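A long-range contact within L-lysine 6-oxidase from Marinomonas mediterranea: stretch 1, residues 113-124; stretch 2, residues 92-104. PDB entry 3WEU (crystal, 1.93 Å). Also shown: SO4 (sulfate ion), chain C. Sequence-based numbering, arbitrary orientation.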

# COMPACT_ATOMS: atom_id res chain seq x y z
N SER A 113 13.65 -30.27 11.66
CA SER A 113 14.74 -29.30 11.44
C SER A 113 14.29 -28.25 10.50
O SER A 113 13.40 -28.45 9.67
CB SER A 113 16.01 -29.96 10.87
OG SER A 113 15.82 -30.25 9.49
N TYR A 114 14.95 -27.10 10.55
CA TYR A 114 14.59 -26.02 9.64
C TYR A 114 14.70 -26.50 8.16
O TYR A 114 13.83 -26.20 7.32
CB TYR A 114 15.51 -24.83 9.78
CG TYR A 114 15.35 -23.99 11.02
CD1 TYR A 114 14.33 -23.08 11.10
CD2 TYR A 114 16.25 -24.10 12.09
CE1 TYR A 114 14.17 -22.29 12.22
CE2 TYR A 114 16.11 -23.29 13.22
CZ TYR A 114 15.07 -22.42 13.29
OH TYR A 114 14.85 -21.54 14.34
N SER A 115 15.78 -27.23 7.85
CA SER A 115 15.89 -27.80 6.44
C SER A 115 14.81 -28.77 6.11
O SER A 115 14.21 -28.69 5.09
CB SER A 115 17.18 -28.57 6.26
OG SER A 115 18.19 -27.59 6.28
N ALA A 116 14.56 -29.73 6.95
CA ALA A 116 13.47 -30.62 6.65
C ALA A 116 12.14 -29.94 6.46
O ALA A 116 11.30 -30.47 5.75
CB ALA A 116 13.37 -31.70 7.69
N ARG A 117 11.90 -28.81 7.13
CA ARG A 117 10.63 -28.13 7.05
C ARG A 117 10.59 -27.08 5.99
O ARG A 117 9.58 -26.38 5.83
CB ARG A 117 10.28 -27.50 8.43
CG ARG A 117 10.09 -28.50 9.56
CD ARG A 117 9.14 -29.59 9.20
NE ARG A 117 8.41 -30.08 10.33
CZ ARG A 117 7.44 -30.97 10.22
NH1 ARG A 117 7.29 -31.58 9.08
NH2 ARG A 117 6.71 -31.32 11.27
N GLY A 118 11.68 -26.90 5.25
CA GLY A 118 11.69 -25.91 4.20
C GLY A 118 11.59 -24.46 4.68
O GLY A 118 11.08 -23.59 3.97
N VAL A 119 12.03 -24.18 5.90
CA VAL A 119 11.86 -22.81 6.40
C VAL A 119 12.76 -21.83 5.63
O VAL A 119 13.93 -22.03 5.53
CB VAL A 119 12.15 -22.70 7.90
CG1 VAL A 119 11.80 -21.31 8.43
CG2 VAL A 119 11.33 -23.70 8.66
N PRO A 120 12.22 -20.74 5.13
CA PRO A 120 13.11 -19.83 4.43
C PRO A 120 13.97 -18.91 5.30
O PRO A 120 13.61 -18.59 6.46
CB PRO A 120 12.17 -18.98 3.60
CG PRO A 120 10.87 -19.06 4.23
CD PRO A 120 10.82 -20.33 5.07
N TRP A 121 15.07 -18.45 4.72
CA TRP A 121 15.95 -17.53 5.39
C TRP A 121 15.31 -16.20 5.30
O TRP A 121 14.68 -15.90 4.28
CB TRP A 121 17.29 -17.44 4.65
CG TRP A 121 18.14 -18.60 4.80
CD1 TRP A 121 18.39 -19.54 3.84
CD2 TRP A 121 18.81 -19.05 5.99
NE1 TRP A 121 19.22 -20.53 4.35
CE2 TRP A 121 19.52 -20.23 5.66
CE3 TRP A 121 18.94 -18.55 7.29
CZ2 TRP A 121 20.30 -20.95 6.60
CZ3 TRP A 121 19.74 -19.26 8.22
CH2 TRP A 121 20.44 -20.41 7.86
N ARG A 122 15.44 -15.35 6.34
CA ARG A 122 15.17 -13.94 6.18
C ARG A 122 16.14 -13.33 5.14
O ARG A 122 17.23 -13.82 5.00
CB ARG A 122 15.29 -13.21 7.51
CG ARG A 122 14.15 -13.54 8.46
CD ARG A 122 14.57 -13.19 9.90
NE ARG A 122 13.45 -13.35 10.83
CZ ARG A 122 13.59 -13.55 12.14
NH1 ARG A 122 14.81 -13.47 12.72
NH2 ARG A 122 12.48 -13.70 12.88
N ASN A 123 15.71 -12.28 4.45
CA ASN A 123 16.57 -11.61 3.42
C ASN A 123 17.14 -12.67 2.46
O ASN A 123 18.36 -12.83 2.27
CB ASN A 123 17.67 -10.86 4.10
CG ASN A 123 17.09 -9.72 4.96
OD1 ASN A 123 16.52 -8.78 4.45
ND2 ASN A 123 17.23 -9.84 6.29
N ALA A 124 16.18 -13.40 1.90
CA ALA A 124 16.45 -14.65 1.15
C ALA A 124 17.23 -14.43 -0.18
O ALA A 124 17.87 -15.34 -0.67
CB ALA A 124 15.12 -15.36 0.88
S SO4 C . 9.83 -13.31 9.98
O1 SO4 C . 9.27 -14.15 8.85
O2 SO4 C . 11.04 -12.63 9.36
O3 SO4 C . 8.84 -12.23 10.36
O4 SO4 C . 10.12 -14.09 11.26
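Stretch 2, residues 92-104: KKAAWYEFRELNG

Stretch 2 runs antiparallel to stretch 1: the nearest CA pairs are Trp121 with Tyr97 (4.2 Å) and Tyr114 with Gly104 (4.1 Å), so the partner number falls as stretch 2 advances. Both stretches are mostly loop and turn, and 1153 Å² is buried between them.

Stretch 2 opens with Lys92 clear of the contact, followed by a short 3-10 segment, 93-95. Two of its carbonyls accept side-chain hydrogen bonds from stretch 1: Arg122 NH1 donates to Lys93 O at 2.9 Å (angle 165°), and Asn123 ND2 donates to Ala94 O at 3.0 Å (160°).

From Trp96 the chain is extended, and the pairing becomes a single beta bridge centred on Trp121 and Tyr97. Two backbone bonds define it: Arg122 N to Trp96 O, 2.8 Å, and Glu98 N to Pro120 O, 2.9 Å. The CA-to-CB bond of Trp96 points away, but its indole returns far enough for NE1 to donate to Tyr114 OH at 3.1 Å (156°). The Trp96 edge is directed toward the Tyr114 face, with the planes at 87°.

Tyr97 is the centre of an aromatic sandwich. Tyr114 covers one face in an offset stack (centroids 4.0 Å apart, planes at 7°), and the six-membered ring of Trp121 covers the opposite face (3.8 Å, 15°). Beyond the rings, a water joins Tyr97 OH to Ser115 OG, at 2.6 and 2.7 Å respectively.

At Glu98, a water donates to both OE2 (2.8 Å) and Trp121 O (2.6 Å), while Val119 CG1 packs 3.3 Å from Glu98 O. Phe99 N and Arg122 NH2 both donate to SO4 O4, at 2.8 and 2.9 Å, so a sulfate, probably from the crystallisation liquor, ties the two stretches together here.

The CA-to-CB bond of Arg100 points toward stretch 1, and Pro120 CD lies over one face of the guanidinium, 3.4 Å from Arg100 CZ. Its NH1 reaches Arg117 O through water rather than directly: one bridging water lies 2.9 Å from each of these atoms.

A type II' turn from Arg100 to Asn103 then carries Glu101 and Leu102 out of contact. The turn is closed by Asn103 N to Arg100 O, 3.0 Å, and reinforced by Asn103 ND2 to the same oxygen, 2.9 Å. Asn103 OD1 approaches Arg117 CG to 3.2 Å.

Gly104 ends the stretch with its CA over the Tyr114 face opposite Tyr97, 3.5 Å from the ring centroid and 4° off the normal. An ideal CB here would lie 2.4 Å from Tyr114 CE1, a clash, so this close approach depends on glycine.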

# COMPACT_ATOMS: atom_id res chain seq x y z
N LYS A 92 21.73 -11.43 15.46
CA LYS A 92 21.75 -12.25 14.24
C LYS A 92 20.42 -12.36 13.57
O LYS A 92 20.27 -13.20 12.64
CB LYS A 92 22.20 -13.65 14.63
CG LYS A 92 23.67 -13.87 14.73
CD LYS A 92 23.93 -15.30 15.02
CE LYS A 92 25.38 -15.75 14.98
NZ LYS A 92 25.47 -17.22 15.15
N LYS A 93 19.42 -11.58 14.01
CA LYS A 93 18.08 -11.82 13.59
C LYS A 93 17.94 -11.72 12.03
O LYS A 93 17.21 -12.47 11.43
CB LYS A 93 17.09 -10.82 14.16
CG LYS A 93 16.98 -10.81 15.67
CD LYS A 93 15.84 -9.86 16.07
CE LYS A 93 15.65 -9.88 17.58
NZ LYS A 93 14.47 -9.12 18.03
N ALA A 94 18.53 -10.70 11.44
CA ALA A 94 18.38 -10.48 9.99
C ALA A 94 19.00 -11.63 9.14
O ALA A 94 18.66 -11.81 7.99
CB ALA A 94 18.90 -9.13 9.55
N ALA A 95 19.88 -12.38 9.75
CA ALA A 95 20.57 -13.49 9.14
C ALA A 95 19.93 -14.84 9.41
O ALA A 95 20.36 -15.83 8.82
CB ALA A 95 21.98 -13.50 9.68
N TRP A 96 18.90 -14.90 10.27
CA TRP A 96 18.30 -16.16 10.61
C TRP A 96 17.09 -16.51 9.73
O TRP A 96 16.72 -15.81 8.76
CB TRP A 96 17.99 -16.23 12.12
CG TRP A 96 17.91 -17.71 12.68
CD1 TRP A 96 16.85 -18.31 13.29
CD2 TRP A 96 18.93 -18.71 12.60
NE1 TRP A 96 17.14 -19.57 13.62
CE2 TRP A 96 18.41 -19.87 13.18
CE3 TRP A 96 20.23 -18.73 12.05
CZ2 TRP A 96 19.13 -21.04 13.27
CZ3 TRP A 96 20.94 -19.91 12.10
CH2 TRP A 96 20.41 -21.05 12.74
N TYR A 97 16.49 -17.63 10.08
CA TYR A 97 15.26 -18.08 9.45
C TYR A 97 14.05 -17.26 9.84
O TYR A 97 13.97 -16.74 10.94
CB TYR A 97 14.97 -19.52 9.86
CG TYR A 97 16.01 -20.50 9.43
CD1 TYR A 97 15.97 -21.03 8.12
CD2 TYR A 97 16.96 -20.98 10.28
CE1 TYR A 97 16.89 -21.96 7.68
CE2 TYR A 97 17.90 -21.93 9.83
CZ TYR A 97 17.82 -22.38 8.52
OH TYR A 97 18.63 -23.28 8.03
N GLU A 98 13.08 -17.21 8.96
CA GLU A 98 11.77 -16.67 9.26
C GLU A 98 11.15 -17.51 10.43
O GLU A 98 11.33 -18.74 10.47
CB GLU A 98 10.88 -16.76 8.01
CG GLU A 98 11.19 -15.71 6.95
CD GLU A 98 10.12 -15.61 5.85
OE1 GLU A 98 9.15 -16.42 5.82
OE2 GLU A 98 10.24 -14.67 5.02
N PHE A 99 10.42 -16.85 11.34
CA PHE A 99 9.79 -17.58 12.41
C PHE A 99 8.50 -18.26 11.92
O PHE A 99 7.59 -17.64 11.39
CB PHE A 99 9.50 -16.70 13.64
CG PHE A 99 9.02 -17.52 14.82
CD1 PHE A 99 9.91 -18.31 15.54
CD2 PHE A 99 7.67 -17.56 15.14
CE1 PHE A 99 9.48 -19.09 16.58
CE2 PHE A 99 7.25 -18.37 16.18
CZ PHE A 99 8.15 -19.10 16.89
N ARG A 100 8.49 -19.59 12.04
CA ARG A 100 7.35 -20.42 11.76
C ARG A 100 6.97 -21.35 12.90
O ARG A 100 7.04 -22.61 12.77
CB ARG A 100 7.68 -21.24 10.52
CG ARG A 100 7.59 -20.36 9.28
CD ARG A 100 7.78 -21.24 8.08
NE ARG A 100 7.60 -20.54 6.81
CZ ARG A 100 7.58 -21.14 5.62
NH1 ARG A 100 7.79 -22.45 5.52
NH2 ARG A 100 7.36 -20.42 4.53
N GLU A 101 6.60 -20.73 14.04
CA GLU A 101 6.23 -21.47 15.17
C GLU A 101 7.26 -22.53 15.54
O GLU A 101 8.45 -22.20 15.74
CB GLU A 101 4.81 -21.99 14.98
CG GLU A 101 3.81 -20.89 14.69
CD GLU A 101 3.80 -20.43 13.22
OE1 GLU A 101 3.66 -21.26 12.29
OE2 GLU A 101 3.98 -19.22 13.04
N LEU A 102 6.85 -23.79 15.63
CA LEU A 102 7.72 -24.81 16.16
C LEU A 102 8.65 -25.45 15.13
O LEU A 102 9.51 -26.28 15.49
CB LEU A 102 6.93 -25.88 16.83
CG LEU A 102 6.49 -25.79 18.28
CD1 LEU A 102 7.31 -25.08 19.32
CD2 LEU A 102 5.08 -26.08 18.67
N ASN A 103 8.53 -25.00 13.87
CA ASN A 103 9.43 -25.55 12.83
C ASN A 103 10.81 -25.10 13.14
O ASN A 103 11.08 -23.89 13.41
CB ASN A 103 9.02 -25.10 11.46
CG ASN A 103 7.68 -25.73 11.02
OD1 ASN A 103 7.57 -26.94 10.74
ND2 ASN A 103 6.65 -24.94 11.09
N GLY A 104 11.73 -26.05 13.08
CA GLY A 104 13.10 -25.76 13.42
C GLY A 104 13.50 -26.22 14.76
O GLY A 104 14.67 -26.27 15.05
O HOH W 1 18.09 -24.93 6.15
O HOH W 2 12.57 -14.68 3.49
O HOH W 3 8.03 -24.61 7.49
O HOH W 4 7.82 -25.14 4.05
O HOH W 5 6.47 -28.53 12.60
O HOH W 6 16.40 -27.14 12.98